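Local coordinates for cytochrome P450 (CYP102L1) (Mycobacterium phage Adler, PDB 6N6Q), which probably catalyses haem-dependent monooxygenation of an organic substrate, as a cytochrome P450 encoded by a bacterial virus, at residues M122-Q127 with F320-I325; E307-W312 with Q324-Y330; W312-P318 with A434-Q439. All coordinates share one frame; numbering follows the deposited sequence.

Overall arrangement
From the N terminus, contact 1 starts near the beginning of helix 119-145, at 122-127, and closes a loop of 192 mostly helical residues at 320-325. Contact 2 starts on helix 298-311 and returns after only 11 residues, at 324-330. Contact 3 starts at 312-318, in the connection that contact 2 closes, and ends on helix 422-439 at 434-439. Every pair crosses along the chain, none nests. Contacts 1 and 2 share Gln324 and Ile325, contacts 2 and 3 share Trp312, and Phe320 of contact 1 packs on Trp312, Ala434 and Ala435. Contacts 1 and 2 join helices 119-145, 298-311 and 329-341 to helix 322-326 and its flanks; contact 3 ties loop 312-318 to helix 422-439.

Contact 1. Residues M122-Q127 with F320-I325; sequences MSTYHQ and FQFDQI
Where the D helix of the P450 fold (119-145) passes the start of the short helix 322-326, His126 and Phe322 interleave with backbone and side chain of the opposite segment. The imidazole meets the carbonyl of Phe320, in the loop that leads into helix 322-326: NE2 of His126 donates to O of Phe320 at 2.9 Å. The N-H points almost straight at the oxygen (169°) and the acceptor lies in the ring plane. Seen from the carbonyl, however, the donor stands above its plane, 76° out of it, so no lone pair is addressed.

With CG of His126 anti to the backbone N (chi1 170°), one face of the ring is set against the backbone at Phe322, whose CA sits 3.8 Å from the centroid of the His126 ring, close to its normal. This CH-pi contact and the hydrogen bond together limit rotation of the imidazole. Its other nitrogen, ND1, is hydrogen-bonded to His427 of helix 422-439, so both polar atoms of this buried ring are satisfied.

Phe322 returns the contact. CB of Ser123 lies 3.8 Å from the centroid of the Phe322 ring, over its middle, while CB of Met122 approaches CE1 of Phe322 at 3.8 Å. The hydroxyl of Ser123 instead bonds to O of Glu120 in its own helix. CG1 of Ile325 adds an oblique contact, 4.1 Å from CE1 of His126.

The arrangement is an inter-helix junction of the helical half of a cytochrome P450, with the D helix linked through histidine to both the loop before helix 322-326 and the L helix.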
loop_
_atom_site.group_PDB
_atom_site.type_symbol
_atom_site.label_atom_id
_atom_site.label_comp_id
_atom_site.label_asym_id
_atom_site.label_seq_id
_atom_site.Cartn_x
_atom_site.Cartn_y
_atom_site.Cartn_z
ATOM N N MET A 122 -8.919 -14.589 5.148
ATOM C CA MET A 122 -7.949 -14.729 4.067
ATOM C C MET A 122 -8.063 -16.090 3.389
ATOM O O MET A 122 -7.904 -16.192 2.167
ATOM C CB MET A 122 -6.531 -14.508 4.595
ATOM C CG MET A 122 -6.227 -13.061 4.947
ATOM S SD MET A 122 -6.714 -11.923 3.634
ATOM C CE MET A 122 -5.775 -12.571 2.248
ATOM N N SER A 123 -8.342 -17.141 4.164
ATOM C CA SER A 123 -8.478 -18.470 3.576
ATOM C C SER A 123 -9.638 -18.530 2.593
ATOM O O SER A 123 -9.592 -19.300 1.626
ATOM C CB SER A 123 -8.656 -19.519 4.676
ATOM O OG SER A 123 -9.835 -19.278 5.426
ATOM N N THR A 124 -10.682 -17.726 2.815
ATOM C CA THR A 124 -11.780 -17.666 1.857
ATOM C C THR A 124 -11.330 -17.077 0.526
ATOM O O THR A 124 -11.857 -17.456 -0.526
ATOM C CB THR A 124 -12.940 -16.845 2.424
ATOM O OG1 THR A 124 -12.543 -15.474 2.545
ATOM C CG2 THR A 124 -13.350 -17.372 3.792
ATOM N N TYR A 125 -10.360 -16.163 0.547
ATOM C CA TYR A 125 -9.888 -15.515 -0.669
ATOM C C TYR A 125 -8.737 -16.254 -1.338
ATOM O O TYR A 125 -8.446 -15.976 -2.507
ATOM C CB TYR A 125 -9.425 -14.082 -0.373
ATOM C CG TYR A 125 -10.358 -13.263 0.493
ATOM C CD1 TYR A 125 -11.736 -13.319 0.322
ATOM C CD2 TYR A 125 -9.854 -12.430 1.480
ATOM C CE1 TYR A 125 -12.582 -12.566 1.114
ATOM C CE2 TYR A 125 -10.690 -11.675 2.275
ATOM C CZ TYR A 125 -12.053 -11.745 2.088
ATOM O OH TYR A 125 -12.888 -10.990 2.882
ATOM N N HIS A 126 -8.086 -17.181 -0.628
ATOM C CA HIS A 126 -6.816 -17.740 -1.090
ATOM C C HIS A 126 -6.920 -18.320 -2.495
ATOM O O HIS A 126 -6.051 -18.084 -3.341
ATOM C CB HIS A 126 -6.328 -18.813 -0.117
ATOM C CG HIS A 126 -5.162 -19.599 -0.633
ATOM N ND1 HIS A 126 -3.871 -19.120 -0.606
ATOM C CD2 HIS A 126 -5.097 -20.825 -1.203
ATOM C CE1 HIS A 126 -3.058 -20.021 -1.128
ATOM N NE2 HIS A 126 -3.776 -21.065 -1.501
ATOM N N GLN A 127 -7.977 -19.093 -2.757
ATOM C CA GLN A 127 -8.137 -19.714 -4.069
ATOM C C GLN A 127 -8.190 -18.665 -5.172
ATOM O O GLN A 127 -7.511 -18.790 -6.199
ATOM C CB GLN A 127 -9.396 -20.582 -4.082
ATOM C CG GLN A 127 -9.124 -22.081 -4.069
ATOM C CD GLN A 127 -8.204 -22.509 -2.938
ATOM O OE1 GLN A 127 -8.512 -22.313 -1.759
ATOM N NE2 GLN A 127 -7.065 -23.097 -3.293
ATOM N N PHE A 320 -0.717 -24.070 -4.563
ATOM C CA PHE A 320 -0.754 -23.229 -3.373
ATOM C C PHE A 320 -1.921 -23.626 -2.478
ATOM O O PHE A 320 -3.083 -23.546 -2.887
ATOM C CB PHE A 320 -0.870 -21.755 -3.763
ATOM C CG PHE A 320 0.392 -21.168 -4.333
ATOM C CD1 PHE A 320 1.493 -20.938 -3.525
ATOM C CD2 PHE A 320 0.468 -20.819 -5.673
ATOM C CE1 PHE A 320 2.653 -20.390 -4.045
ATOM C CE2 PHE A 320 1.626 -20.270 -6.198
ATOM C CZ PHE A 320 2.719 -20.055 -5.383
ATOM N N GLN A 321 -1.613 -24.051 -1.257
ATOM C CA GLN A 321 -2.606 -24.213 -0.209
ATOM C C GLN A 321 -2.373 -23.149 0.856
ATOM O O GLN A 321 -1.246 -22.686 1.057
ATOM C CB GLN A 321 -2.557 -25.617 0.402
ATOM C CG GLN A 321 -1.193 -26.261 0.330
ATOM C CD GLN A 321 -1.223 -27.767 0.521
ATOM O OE1 GLN A 321 -1.990 -28.289 1.331
ATOM N NE2 GLN A 321 -0.385 -28.475 -0.231
ATOM N N PHE A 322 -3.460 -22.763 1.534
ATOM C CA PHE A 322 -3.437 -21.568 2.373
ATOM C C PHE A 322 -2.359 -21.644 3.449
ATOM O O PHE A 322 -1.674 -20.650 3.720
ATOM C CB PHE A 322 -4.811 -21.351 3.007
ATOM C CG PHE A 322 -4.847 -20.226 4.000
ATOM C CD1 PHE A 322 -4.794 -18.909 3.576
ATOM C CD2 PHE A 322 -4.933 -20.484 5.356
ATOM C CE1 PHE A 322 -4.823 -17.872 4.487
ATOM C CE2 PHE A 322 -4.965 -19.453 6.271
ATOM C CZ PHE A 322 -4.909 -18.145 5.837
ATOM N N ASP A 323 -2.190 -22.812 4.072
ATOM C CA ASP A 323 -1.252 -22.936 5.183
ATOM C C ASP A 323 0.204 -22.821 4.751
ATOM O O ASP A 323 1.052 -22.463 5.574
ATOM C CB ASP A 323 -1.469 -24.266 5.907
ATOM C CG ASP A 323 -2.646 -24.224 6.857
ATOM O OD1 ASP A 323 -2.832 -23.187 7.528
ATOM O OD2 ASP A 323 -3.387 -25.227 6.932
ATOM N N GLN A 324 0.517 -23.112 3.487
ATOM C CA GLN A 324 1.909 -23.101 3.052
ATOM C C GLN A 324 2.489 -21.697 2.966
ATOM O O GLN A 324 3.713 -21.542 3.037
ATOM C CB GLN A 324 2.046 -23.795 1.696
ATOM C CG GLN A 324 1.945 -25.306 1.760
ATOM C CD GLN A 324 2.058 -25.951 0.393
ATOM O OE1 GLN A 324 1.656 -25.370 -0.617
ATOM N NE2 GLN A 324 2.604 -27.160 0.353
ATOM N N ILE A 325 1.644 -20.675 2.823
ATOM C CA ILE A 325 2.141 -19.327 2.560
ATOM C C ILE A 325 2.919 -18.797 3.757
ATOM O O ILE A 325 4.045 -18.306 3.616
ATOM C CB ILE A 325 0.978 -18.396 2.177
ATOM C CG1 ILE A 325 0.249 -18.947 0.951
ATOM C CG2 ILE A 325 1.484 -16.987 1.919
ATOM C CD1 ILE A 325 1.178 -19.388 -0.164
#

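Contact 2. Residues E307-W312 with Q324-Y330; sequences EVDAMW and QIAKLRY
Extended torsions carry Glu307 across to Tyr330: its CG is anti to the backbone N (chi1 -168°) and CD continues the line, which sets the carboxylate at the first turn of helix 329-341. There N of Tyr330 donates to OE2 of Glu307 at 2.8 Å, nearly straight at 169°, on the syn side and slightly out of the carboxylate plane. OE1 of Glu307 accepts a second hydrogen bond from N of Leu331. Two successive amides at the helix start are thus held by one carboxylate, whose negative charge would also be expected to suit the positive end of the helix dipole. Leu328, at the N-cap position and centre of an inverse gamma turn, brings the chain into this turn.

Met311 begins with a trans chi1 too but folds back at chi2 and chi3. Its SD comes within 3.6 Å of NE2 of Gln324, and its methyl CE lies 3.9 Å from CB of Lys327 and the same distance from CD2 of Leu328. The other branch of Leu328 goes to the indole: CD1 of Leu328 is 3.7 Å from CH2 of Trp312, at the ring edge and near its plane.

At the far end of the indole, NE1 of Trp312 faces OE1 of Gln324 at 2.5 Å. The N-H is badly bent and the separation very short, so the strength of this bond is doubtful; ring and amide planes are almost perpendicular. NE1 has another weak partner in O of Asp319.

Helix 298-311 is thereby joined to helices 322-326 and 329-341, while helix 422-439 borders the apolar side through Val430 on Ile325 and Leu328.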
loop_
_atom_site.group_PDB
_atom_site.type_symbol
_atom_site.label_atom_id
_atom_site.label_comp_id
_atom_site.label_asym_id
_atom_site.label_seq_id
_atom_site.Cartn_x
_atom_site.Cartn_y
_atom_site.Cartn_z
ATOM N N GLU A 307 13.818 -22.000 -0.871
ATOM C CA GLU A 307 12.702 -22.202 0.046
ATOM C C GLU A 307 11.416 -22.515 -0.708
ATOM O O GLU A 307 10.602 -23.327 -0.250
ATOM C CB GLU A 307 12.518 -20.971 0.930
ATOM C CG GLU A 307 11.583 -21.186 2.108
ATOM C CD GLU A 307 11.330 -19.911 2.890
ATOM O OE1 GLU A 307 10.955 -18.893 2.268
ATOM O OE2 GLU A 307 11.515 -19.923 4.127
ATOM N N VAL A 308 11.213 -21.886 -1.867
ATOM C CA VAL A 308 10.018 -22.159 -2.656
ATOM C C VAL A 308 10.161 -23.429 -3.487
ATOM O O VAL A 308 9.146 -24.024 -3.872
ATOM C CB VAL A 308 9.668 -20.965 -3.560
ATOM C CG1 VAL A 308 9.488 -19.704 -2.723
ATOM C CG2 VAL A 308 10.740 -20.756 -4.619
ATOM N N ASP A 309 11.392 -23.861 -3.775
ATOM C CA ASP A 309 11.579 -25.144 -4.444
ATOM C C ASP A 309 11.296 -26.299 -3.493
ATOM O O ASP A 309 10.713 -27.314 -3.895
ATOM C CB ASP A 309 12.996 -25.251 -5.008
ATOM C CG ASP A 309 13.189 -24.423 -6.265
ATOM O OD1 ASP A 309 12.225 -23.751 -6.693
ATOM O OD2 ASP A 309 14.307 -24.442 -6.825
ATOM N N ALA A 310 11.693 -26.160 -2.227
ATOM C CA ALA A 310 11.457 -27.221 -1.256
ATOM C C ALA A 310 9.980 -27.349 -0.906
ATOM O O ALA A 310 9.520 -28.444 -0.565
ATOM C CB ALA A 310 12.281 -26.972 0.008
ATOM N N MET A 311 9.226 -26.252 -0.979
ATOM C CA MET A 311 7.805 -26.313 -0.657
ATOM C C MET A 311 7.003 -26.960 -1.781
ATOM O O MET A 311 6.133 -27.798 -1.521
ATOM C CB MET A 311 7.276 -24.910 -0.357
ATOM C CG MET A 311 5.818 -24.872 0.074
ATOM S SD MET A 311 5.530 -25.603 1.696
ATOM C CE MET A 311 6.477 -24.496 2.736
ATOM N N TRP A 312 7.283 -26.591 -3.031
ATOM C CA TRP A 312 6.593 -27.143 -4.196
ATOM C C TRP A 312 7.637 -27.680 -5.167
ATOM O O TRP A 312 8.125 -26.947 -6.039
ATOM C CB TRP A 312 5.705 -26.095 -4.866
ATOM C CG TRP A 312 4.707 -25.463 -3.941
ATOM C CD1 TRP A 312 3.471 -25.940 -3.619
ATOM C CD2 TRP A 312 4.863 -24.233 -3.221
ATOM N NE1 TRP A 312 2.849 -25.086 -2.740
ATOM C CE2 TRP A 312 3.682 -24.029 -2.481
ATOM C CE3 TRP A 312 5.886 -23.283 -3.132
ATOM C CZ2 TRP A 312 3.496 -22.918 -1.660
ATOM C CZ3 TRP A 312 5.699 -22.179 -2.315
ATOM C CH2 TRP A 312 4.514 -22.006 -1.592
ATOM N N GLN A 324 0.517 -23.112 3.487
ATOM C CA GLN A 324 1.909 -23.101 3.052
ATOM C C GLN A 324 2.489 -21.697 2.966
ATOM O O GLN A 324 3.713 -21.542 3.037
ATOM C CB GLN A 324 2.046 -23.795 1.696
ATOM C CG GLN A 324 1.945 -25.306 1.760
ATOM C CD GLN A 324 2.058 -25.951 0.393
ATOM O OE1 GLN A 324 1.656 -25.370 -0.617
ATOM N NE2 GLN A 324 2.604 -27.160 0.353
ATOM N N ILE A 325 1.644 -20.675 2.823
ATOM C CA ILE A 325 2.141 -19.327 2.560
ATOM C C ILE A 325 2.919 -18.797 3.757
ATOM O O ILE A 325 4.045 -18.306 3.616
ATOM C CB ILE A 325 0.978 -18.396 2.177
ATOM C CG1 ILE A 325 0.249 -18.947 0.951
ATOM C CG2 ILE A 325 1.484 -16.987 1.919
ATOM C CD1 ILE A 325 1.178 -19.388 -0.164
ATOM N N ALA A 326 2.341 -18.895 4.955
ATOM C CA ALA A 326 3.016 -18.400 6.148
ATOM C C ALA A 326 4.230 -19.234 6.532
ATOM O O ALA A 326 5.042 -18.776 7.343
ATOM C CB ALA A 326 2.039 -18.342 7.322
ATOM N N LYS A 327 4.376 -20.438 5.975
ATOM C CA LYS A 327 5.526 -21.277 6.281
ATOM C C LYS A 327 6.780 -20.864 5.520
ATOM O O LYS A 327 7.862 -21.377 5.823
ATOM C CB LYS A 327 5.201 -22.747 5.991
ATOM C CG LYS A 327 4.134 -23.336 6.913
ATOM C CD LYS A 327 4.014 -24.848 6.770
ATOM C CE LYS A 327 3.463 -25.248 5.410
ATOM N NZ LYS A 327 3.091 -26.692 5.343
ATOM N N LEU A 328 6.665 -19.957 4.553
ATOM C CA LEU A 328 7.824 -19.444 3.823
ATOM C C LEU A 328 8.456 -18.341 4.662
ATOM O O LEU A 328 8.169 -17.156 4.493
ATOM C CB LEU A 328 7.413 -18.938 2.445
ATOM C CG LEU A 328 6.764 -19.966 1.517
ATOM C CD1 LEU A 328 6.284 -19.311 0.231
ATOM C CD2 LEU A 328 7.733 -21.098 1.213
ATOM N N ARG A 329 9.334 -18.745 5.585
ATOM C CA ARG A 329 9.924 -17.792 6.523
ATOM C C ARG A 329 10.836 -16.798 5.814
ATOM O O ARG A 329 10.730 -15.584 6.027
ATOM C CB ARG A 329 10.698 -18.533 7.612
ATOM C CG ARG A 329 11.740 -17.664 8.305
ATOM C CD ARG A 329 12.688 -18.482 9.164
ATOM N NE ARG A 329 13.906 -17.739 9.483
ATOM C CZ ARG A 329 14.041 -16.933 10.532
ATOM N NH1 ARG A 329 13.029 -16.758 11.372
ATOM N NH2 ARG A 329 15.188 -16.300 10.740
ATOM N N TYR A 330 11.748 -17.293 4.973
ATOM C CA TYR A 330 12.742 -16.405 4.377
ATOM C C TYR A 330 12.107 -15.438 3.388
ATOM O O TYR A 330 12.502 -14.269 3.318
ATOM C CB TYR A 330 13.845 -17.214 3.700
ATOM C CG TYR A 330 14.982 -16.348 3.206
ATOM C CD1 TYR A 330 15.928 -15.846 4.091
ATOM C CD2 TYR A 330 15.105 -16.026 1.862
ATOM C CE1 TYR A 330 16.967 -15.049 3.649
ATOM C CE2 TYR A 330 16.141 -15.230 1.411
ATOM C CZ TYR A 330 17.069 -14.745 2.310
ATOM O OH TYR A 330 18.104 -13.953 1.868
#

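Contact 3. Residues W312-P318 with A434-Q439; sequences WPGRTFP and AAILHQ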
loop_
_atom_site.group_PDB
_atom_site.type_symbol
_atom_site.label_atom_id
_atom_site.label_comp_id
_atom_site.label_asym_id
_atom_site.label_seq_id
_atom_site.Cartn_x
_atom_site.Cartn_y
_atom_site.Cartn_z
ATOM N N TRP A 312 7.283 -26.591 -3.031
ATOM C CA TRP A 312 6.593 -27.143 -4.196
ATOM C C TRP A 312 7.637 -27.680 -5.167
ATOM O O TRP A 312 8.125 -26.947 -6.039
ATOM C CB TRP A 312 5.705 -26.095 -4.866
ATOM C CG TRP A 312 4.707 -25.463 -3.941
ATOM C CD1 TRP A 312 3.471 -25.940 -3.619
ATOM C CD2 TRP A 312 4.863 -24.233 -3.221
ATOM N NE1 TRP A 312 2.849 -25.086 -2.740
ATOM C CE2 TRP A 312 3.682 -24.029 -2.481
ATOM C CE3 TRP A 312 5.886 -23.283 -3.132
ATOM C CZ2 TRP A 312 3.496 -22.918 -1.660
ATOM C CZ3 TRP A 312 5.699 -22.179 -2.315
ATOM C CH2 TRP A 312 4.514 -22.006 -1.592
ATOM N N PRO A 313 8.010 -28.952 -5.040
ATOM C CA PRO A 313 8.996 -29.529 -5.963
ATOM C C PRO A 313 8.475 -29.568 -7.393
ATOM O O PRO A 313 7.272 -29.485 -7.653
ATOM C CB PRO A 313 9.216 -30.943 -5.411
ATOM C CG PRO A 313 8.810 -30.857 -3.974
ATOM C CD PRO A 313 7.677 -29.874 -3.942
ATOM N N GLY A 314 9.410 -29.704 -8.329
ATOM C CA GLY A 314 9.089 -29.675 -9.740
ATOM C C GLY A 314 8.875 -28.260 -10.245
ATOM O O GLY A 314 8.757 -27.299 -9.484
ATOM N N ARG A 315 8.826 -28.134 -11.570
ATOM C CA ARG A 315 8.630 -26.842 -12.212
ATOM C C ARG A 315 7.196 -26.625 -12.680
ATOM O O ARG A 315 6.932 -25.663 -13.408
ATOM C CB ARG A 315 9.603 -26.675 -13.382
ATOM C CG ARG A 315 11.066 -26.504 -12.967
ATOM C CD ARG A 315 11.338 -25.168 -12.260
ATOM N NE ARG A 315 10.890 -25.154 -10.868
ATOM C CZ ARG A 315 11.552 -25.718 -9.862
ATOM N NH1 ARG A 315 12.698 -26.345 -10.089
ATOM N NH2 ARG A 315 11.068 -25.658 -8.629
ATOM N N THR A 316 6.271 -27.492 -12.284
ATOM C CA THR A 316 4.857 -27.211 -12.480
ATOM C C THR A 316 4.424 -26.107 -11.521
ATOM O O THR A 316 4.970 -25.966 -10.424
ATOM C CB THR A 316 4.025 -28.474 -12.252
ATOM O OG1 THR A 316 4.604 -29.565 -12.979
ATOM C CG2 THR A 316 2.590 -28.271 -12.726
ATOM N N PHE A 317 3.448 -25.311 -11.953
ATOM C CA PHE A 317 2.967 -24.204 -11.141
ATOM C C PHE A 317 2.593 -24.705 -9.746
ATOM O O PHE A 317 1.940 -25.751 -9.623
ATOM C CB PHE A 317 1.762 -23.534 -11.803
ATOM C CG PHE A 317 1.356 -22.240 -11.156
ATOM C CD1 PHE A 317 1.960 -21.048 -11.524
ATOM C CD2 PHE A 317 0.371 -22.213 -10.183
ATOM C CE1 PHE A 317 1.588 -19.854 -10.933
ATOM C CE2 PHE A 317 -0.004 -21.023 -9.586
ATOM C CZ PHE A 317 0.603 -19.841 -9.962
ATOM N N PRO A 318 3.002 -24.011 -8.685
ATOM C CA PRO A 318 2.791 -24.539 -7.331
ATOM C C PRO A 318 1.315 -24.697 -6.998
ATOM O O PRO A 318 0.488 -23.837 -7.307
ATOM C CB PRO A 318 3.456 -23.486 -6.437
ATOM C CG PRO A 318 4.461 -22.827 -7.322
ATOM C CD PRO A 318 3.835 -22.797 -8.682
ATOM N N ALA A 434 6.471 -15.927 -4.519
ATOM C CA ALA A 434 6.780 -17.352 -4.561
ATOM C C ALA A 434 6.551 -17.921 -5.954
ATOM O O ALA A 434 7.357 -18.719 -6.445
ATOM C CB ALA A 434 5.943 -18.107 -3.530
ATOM N N ALA A 435 5.463 -17.512 -6.611
ATOM C CA ALA A 435 5.182 -18.005 -7.955
ATOM C C ALA A 435 6.220 -17.515 -8.956
ATOM O O ALA A 435 6.650 -18.270 -9.834
ATOM C CB ALA A 435 3.778 -17.583 -8.385
ATOM N N ILE A 436 6.638 -16.254 -8.839
ATOM C CA ILE A 436 7.605 -15.701 -9.783
ATOM C C ILE A 436 8.958 -16.390 -9.632
ATOM O O ILE A 436 9.575 -16.803 -10.621
ATOM C CB ILE A 436 7.714 -14.176 -9.600
ATOM C CG1 ILE A 436 6.412 -13.499 -10.036
ATOM C CG2 ILE A 436 8.898 -13.621 -10.379
ATOM C CD1 ILE A 436 6.346 -12.025 -9.715
ATOM N N LEU A 437 9.433 -16.534 -8.392
ATOM C CA LEU A 437 10.717 -17.191 -8.158
ATOM C C LEU A 437 10.680 -18.664 -8.543
ATOM O O LEU A 437 11.704 -19.222 -8.954
ATOM C CB LEU A 437 11.120 -17.048 -6.693
ATOM C CG LEU A 437 11.543 -15.658 -6.225
ATOM C CD1 LEU A 437 11.884 -15.698 -4.750
ATOM C CD2 LEU A 437 12.725 -15.167 -7.043
ATOM N N HIS A 438 9.521 -19.308 -8.410
ATOM C CA HIS A 438 9.395 -20.718 -8.753
ATOM C C HIS A 438 9.376 -20.942 -10.261
ATOM O O HIS A 438 9.916 -21.946 -10.739
ATOM C CB HIS A 438 8.126 -21.289 -8.116
ATOM C CG HIS A 438 7.945 -22.758 -8.328
ATOM N ND1 HIS A 438 7.411 -23.282 -9.485
ATOM C CD2 HIS A 438 8.215 -23.814 -7.525
ATOM C CE1 HIS A 438 7.367 -24.599 -9.389
ATOM N NE2 HIS A 438 7.848 -24.947 -8.210
ATOM N N GLN A 439 8.780 -20.021 -11.018
ATOM C CA GLN A 439 8.584 -20.188 -12.451
ATOM C C GLN A 439 9.638 -19.496 -13.302
ATOM O O GLN A 439 9.969 -19.999 -14.381
ATOM C CB GLN A 439 7.203 -19.661 -12.858
ATOM C CG GLN A 439 6.050 -20.372 -12.182
ATOM C CD GLN A 439 5.982 -21.838 -12.553
ATOM O OE1 GLN A 439 6.065 -22.713 -11.691
ATOM N NE2 GLN A 439 5.829 -22.115 -13.843
#
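Residues 312-318 have no regular secondary structure: Trp312 is the first residue to leave helical angles after helix 298-311, Gly314 has positive phi (78°), and the chain then curves past the last turns of helix 422-439, the L helix of the P450 fold. The backbones approach at Arg315 and Gln439, with CA atoms 6.7 Å apart, and at Pro318 and Ala435, with CA atoms 7.0 Å apart.

His438 projects from the helix into this curve, its CG anti to the backbone N (chi1 -176°). NE2 of His438 donates to O of Trp312 at 3.0 Å, bent to 140°, with the acceptor at the ring edge near its plane. O of Gly314 is also close, 2.8 Å from the same NE2.

Both faces of that ring are occupied. CG of Pro318 sits over its middle, 3.7 Å from the His438 ring centroid in a CH-pi contact. Over the opposite face, nearer the rim, lies NE of Arg315, whose chain bends at chi2 and chi3 to get there. The guanidinium is steeply inclined to the ring, and its NH2 forms a salt bridge with OD1 of Asp309 in helix 298-311, its main polar partner, which helps hold the guanidinium there.

Apolar contacts flank the histidine. CE1 of Phe317 approaches CB of Ala435 at 4.1 Å, and Phe317 also reaches Arg134 and Ile137 of helix 119-145. CZ3 of Trp312 meets CB of Ala434 at 4.3 Å.

With both ring nitrogens acting as donors the imidazole would be doubly protonated, a state the nearby guanidinium would probably oppose. Its rotation is further restricted inside the helix segment, where ND1 of His438 donates to OE1 of Gln439 at 2.6 Å.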